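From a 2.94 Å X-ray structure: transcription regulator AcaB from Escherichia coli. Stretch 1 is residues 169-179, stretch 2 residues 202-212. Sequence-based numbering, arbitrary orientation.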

# COMPACT_ATOMS: atom_id res chain seq x y z
N ILE A 169 -5.23 -5.95 2.90
CA ILE A 169 -4.30 -6.31 3.96
C ILE A 169 -5.03 -6.32 5.30
O ILE A 169 -5.00 -7.31 6.04
CB ILE A 169 -3.12 -5.33 3.97
CG1 ILE A 169 -2.22 -5.59 2.76
CG2 ILE A 169 -2.35 -5.43 5.28
CD1 ILE A 169 -1.13 -4.56 2.58
N ILE A 170 -5.70 -5.21 5.62
CA ILE A 170 -6.44 -5.13 6.88
C ILE A 170 -7.54 -6.19 6.92
O ILE A 170 -7.74 -6.86 7.94
CB ILE A 170 -7.00 -3.71 7.07
CG1 ILE A 170 -5.86 -2.76 7.42
CG2 ILE A 170 -8.07 -3.69 8.15
CD1 ILE A 170 -5.89 -1.46 6.66
N GLY A 171 -8.23 -6.39 5.79
CA GLY A 171 -9.21 -7.46 5.73
C GLY A 171 -8.60 -8.82 5.99
O GLY A 171 -9.16 -9.63 6.75
N ILE A 172 -7.44 -9.09 5.39
CA ILE A 172 -6.70 -10.31 5.70
C ILE A 172 -6.37 -10.37 7.18
O ILE A 172 -6.43 -11.44 7.81
CB ILE A 172 -5.43 -10.40 4.83
CG1 ILE A 172 -5.80 -10.68 3.37
CG2 ILE A 172 -4.48 -11.45 5.37
CD1 ILE A 172 -4.62 -10.63 2.41
N GLU A 173 -6.04 -9.22 7.78
CA GLU A 173 -5.72 -9.21 9.20
C GLU A 173 -6.96 -9.52 10.03
O GLU A 173 -6.87 -10.24 11.03
CB GLU A 173 -5.13 -7.86 9.61
CG GLU A 173 -5.06 -7.63 11.12
CD GLU A 173 -5.19 -6.17 11.50
OE1 GLU A 173 -5.34 -5.32 10.59
OE2 GLU A 173 -5.15 -5.86 12.71
N LYS A 174 -8.13 -9.04 9.61
CA LYS A 174 -9.34 -9.35 10.35
C LYS A 174 -9.79 -10.79 10.16
O LYS A 174 -10.41 -11.35 11.06
CB LYS A 174 -10.47 -8.40 9.94
CG LYS A 174 -10.07 -6.93 9.90
CD LYS A 174 -11.10 -6.07 9.16
CE LYS A 174 -12.25 -5.66 10.06
NZ LYS A 174 -11.80 -4.69 11.11
N ARG A 175 -9.46 -11.42 9.03
CA ARG A 175 -9.76 -12.84 8.91
C ARG A 175 -8.83 -13.68 9.78
O ARG A 175 -9.25 -14.72 10.30
CB ARG A 175 -9.70 -13.29 7.45
CG ARG A 175 -10.62 -12.47 6.57
CD ARG A 175 -11.35 -13.32 5.54
NE ARG A 175 -10.52 -14.22 4.76
CZ ARG A 175 -10.99 -14.95 3.76
NH1 ARG A 175 -12.27 -14.87 3.43
NH2 ARG A 175 -10.19 -15.76 3.08
N ALA A 176 -7.58 -13.26 9.94
CA ALA A 176 -6.68 -13.96 10.86
C ALA A 176 -7.18 -13.87 12.30
O ALA A 176 -7.03 -14.82 13.07
CB ALA A 176 -5.26 -13.41 10.74
N ARG A 177 -7.78 -12.74 12.67
CA ARG A 177 -8.25 -12.58 14.04
C ARG A 177 -9.45 -13.48 14.33
O ARG A 177 -9.52 -14.11 15.39
CB ARG A 177 -8.62 -11.12 14.31
CG ARG A 177 -7.54 -10.13 13.97
CD ARG A 177 -7.87 -8.75 14.49
NE ARG A 177 -7.09 -8.43 15.68
CZ ARG A 177 -5.97 -7.71 15.66
NH1 ARG A 177 -5.51 -7.23 14.52
NH2 ARG A 177 -5.33 -7.46 16.79
N ILE A 178 -10.39 -13.56 13.38
CA ILE A 178 -11.51 -14.49 13.53
C ILE A 178 -11.00 -15.93 13.53
O ILE A 178 -11.53 -16.79 14.24
CB ILE A 178 -12.58 -14.25 12.45
CG1 ILE A 178 -12.79 -12.75 12.25
CG2 ILE A 178 -13.89 -14.90 12.86
CD1 ILE A 178 -13.79 -12.41 11.17
N SER A 179 -9.95 -16.21 12.75
CA SER A 179 -9.35 -17.54 12.78
C SER A 179 -8.76 -17.83 14.15
O SER A 179 -8.87 -18.94 14.67
CB SER A 179 -8.28 -17.68 11.70
OG SER A 179 -7.49 -18.84 11.91
N GLU A 202 -13.11 4.26 3.13
CA GLU A 202 -12.85 3.43 1.96
C GLU A 202 -12.06 2.19 2.35
O GLU A 202 -12.37 1.08 1.90
CB GLU A 202 -12.05 4.21 0.90
CG GLU A 202 -12.83 5.18 0.03
CD GLU A 202 -12.06 5.53 -1.23
OE1 GLU A 202 -11.86 4.63 -2.07
OE2 GLU A 202 -11.59 6.69 -1.35
N ILE A 203 -11.04 2.37 3.19
CA ILE A 203 -10.21 1.25 3.61
C ILE A 203 -11.00 0.28 4.48
O ILE A 203 -10.87 -0.95 4.34
CB ILE A 203 -8.96 1.78 4.35
CG1 ILE A 203 -8.14 2.66 3.41
CG2 ILE A 203 -8.13 0.62 4.86
CD1 ILE A 203 -6.79 3.07 3.97
N ALA A 204 -11.84 0.80 5.37
CA ALA A 204 -12.65 -0.07 6.22
C ALA A 204 -13.68 -0.85 5.41
O ALA A 204 -13.97 -2.00 5.75
CB ALA A 204 -13.34 0.75 7.31
N ASP A 205 -14.21 -0.26 4.35
CA ASP A 205 -15.20 -0.96 3.53
C ASP A 205 -14.56 -2.12 2.78
O ASP A 205 -15.14 -3.21 2.69
CB ASP A 205 -15.86 0.01 2.55
CG ASP A 205 -16.86 0.93 3.23
OD1 ASP A 205 -16.95 0.91 4.48
OD2 ASP A 205 -17.54 1.69 2.52
N GLU A 206 -13.37 -1.91 2.22
CA GLU A 206 -12.70 -2.99 1.50
C GLU A 206 -12.24 -4.09 2.44
O GLU A 206 -12.16 -5.26 2.04
CB GLU A 206 -11.52 -2.43 0.71
CG GLU A 206 -10.76 -3.47 -0.11
CD GLU A 206 -11.56 -4.01 -1.28
OE1 GLU A 206 -12.49 -3.33 -1.75
OE2 GLU A 206 -11.24 -5.14 -1.73
N ALA A 207 -11.97 -3.75 3.71
CA ALA A 207 -11.59 -4.76 4.68
C ALA A 207 -12.77 -5.64 5.06
O ALA A 207 -12.61 -6.85 5.28
CB ALA A 207 -10.99 -4.10 5.92
N GLU A 208 -13.97 -5.06 5.13
CA GLU A 208 -15.13 -5.85 5.50
C GLU A 208 -15.62 -6.71 4.35
O GLU A 208 -16.19 -7.79 4.59
CB GLU A 208 -16.24 -4.94 6.02
CG GLU A 208 -15.90 -4.32 7.36
CD GLU A 208 -16.00 -5.32 8.49
OE1 GLU A 208 -16.70 -6.34 8.32
OE2 GLU A 208 -15.37 -5.09 9.55
N LYS A 209 -15.40 -6.28 3.10
CA LYS A 209 -15.67 -7.18 1.98
C LYS A 209 -14.67 -8.33 1.97
O LYS A 209 -15.05 -9.49 1.76
CB LYS A 209 -15.60 -6.42 0.66
CG LYS A 209 -16.48 -5.19 0.58
CD LYS A 209 -16.77 -4.82 -0.87
CE LYS A 209 -17.70 -3.62 -0.97
NZ LYS A 209 -16.95 -2.33 -0.99
N THR A 210 -13.39 -8.03 2.21
CA THR A 210 -12.36 -9.05 2.27
C THR A 210 -12.50 -9.95 3.48
O THR A 210 -11.92 -11.04 3.50
CB THR A 210 -10.98 -8.38 2.28
OG1 THR A 210 -10.97 -7.32 1.31
CG2 THR A 210 -9.88 -9.37 1.95
N LYS A 211 -13.31 -9.57 4.46
CA LYS A 211 -13.57 -10.43 5.61
C LYS A 211 -14.61 -11.50 5.31
O LYS A 211 -14.66 -12.51 6.02
CB LYS A 211 -14.02 -9.58 6.80
CG LYS A 211 -13.86 -10.26 8.15
CD LYS A 211 -14.28 -9.35 9.29
CE LYS A 211 -15.79 -9.36 9.48
NZ LYS A 211 -16.19 -8.67 10.74
N ALA A 212 -15.42 -11.33 4.27
CA ALA A 212 -16.40 -12.34 3.89
C ALA A 212 -15.81 -13.37 2.93
O ALA A 212 -16.12 -13.37 1.74
CB ALA A 212 -17.62 -11.69 3.28

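The two helices run in broadly the same direction, their axes inclined by 46° and approaching to 7.4 Å, a close separation for helices, with Gly171 and Ala207 at the crossing. The contact buries 482 Å² in total and contains no hydrogen bond between the stretches; packing dominates, with a single long salt bridge.

Ile169 directs its CA-to-CB bond away from the partner helix and makes no contact. Ile170, set sideways, begins the apolar part of the interface. Its CD1 lies 3.5 Å from CG2 of Ile203, and its CG2 is 3.7 Å from CB of Ala207, so this one side chain spans successive turns of the second helix.

Gly171 marks the closest CA-to-CA approach, with its CA 3.7 Å from the CA of Ala207. The same Gly171 CA sits 3.5 Å from Ala207 O and 4.0 Å from Thr210 CB. A CB at this position would point toward the partner and clash, lying 2.5 Å from Thr210 CB and 2.9 Å from Ala207 O; the absence of a side chain therefore allows the backbones to meet. Thr210 turns its hydroxyl back to its own helix, where OG1 donates a very short hydrogen bond of 2.5 Å to Glu206 O. Its methyl carbon CG2 comes within 4.2 Å of the backbone N of Ile172, whose own side chain starts out away from the contact.

One turn after Ile170, Lys174 points toward the second helix and uses its aliphatic portion for packing: CD lies 3.8 Å from Ala207 CB, and CB is 4.0 Å from Lys211 CD. Beyond this, Lys174 NZ forms a long salt bridge with Glu208 OE2 at 3.9 Å. Glu208 starts away from stretch 1, but the end of its side chain comes nearer. Its other carboxylate oxygen, OE1, pairs within the second helix with Lys211 NZ at 3.4 Å, a salt bridge whose hydrogen bond is weak, so the Glu208 carboxylate pairs with two lysines, one on each helix.

Arg175 leaves its helix sideways and then bends nearer to the C-terminal end of stretch 2. Its CD is 3.1 Å from Thr210 O and 3.4 Å from Lys211 O, and Lys211 O lies at the edge of the guanidinium, near its plane. Despite this proximity, no hydrogen bond forms.

Ile178, a turn beyond Lys174, closes the contact. It points toward stretch 2 and places CD1 3.6 Å from Lys211 CD, packing against the aliphatic chain of the lysine.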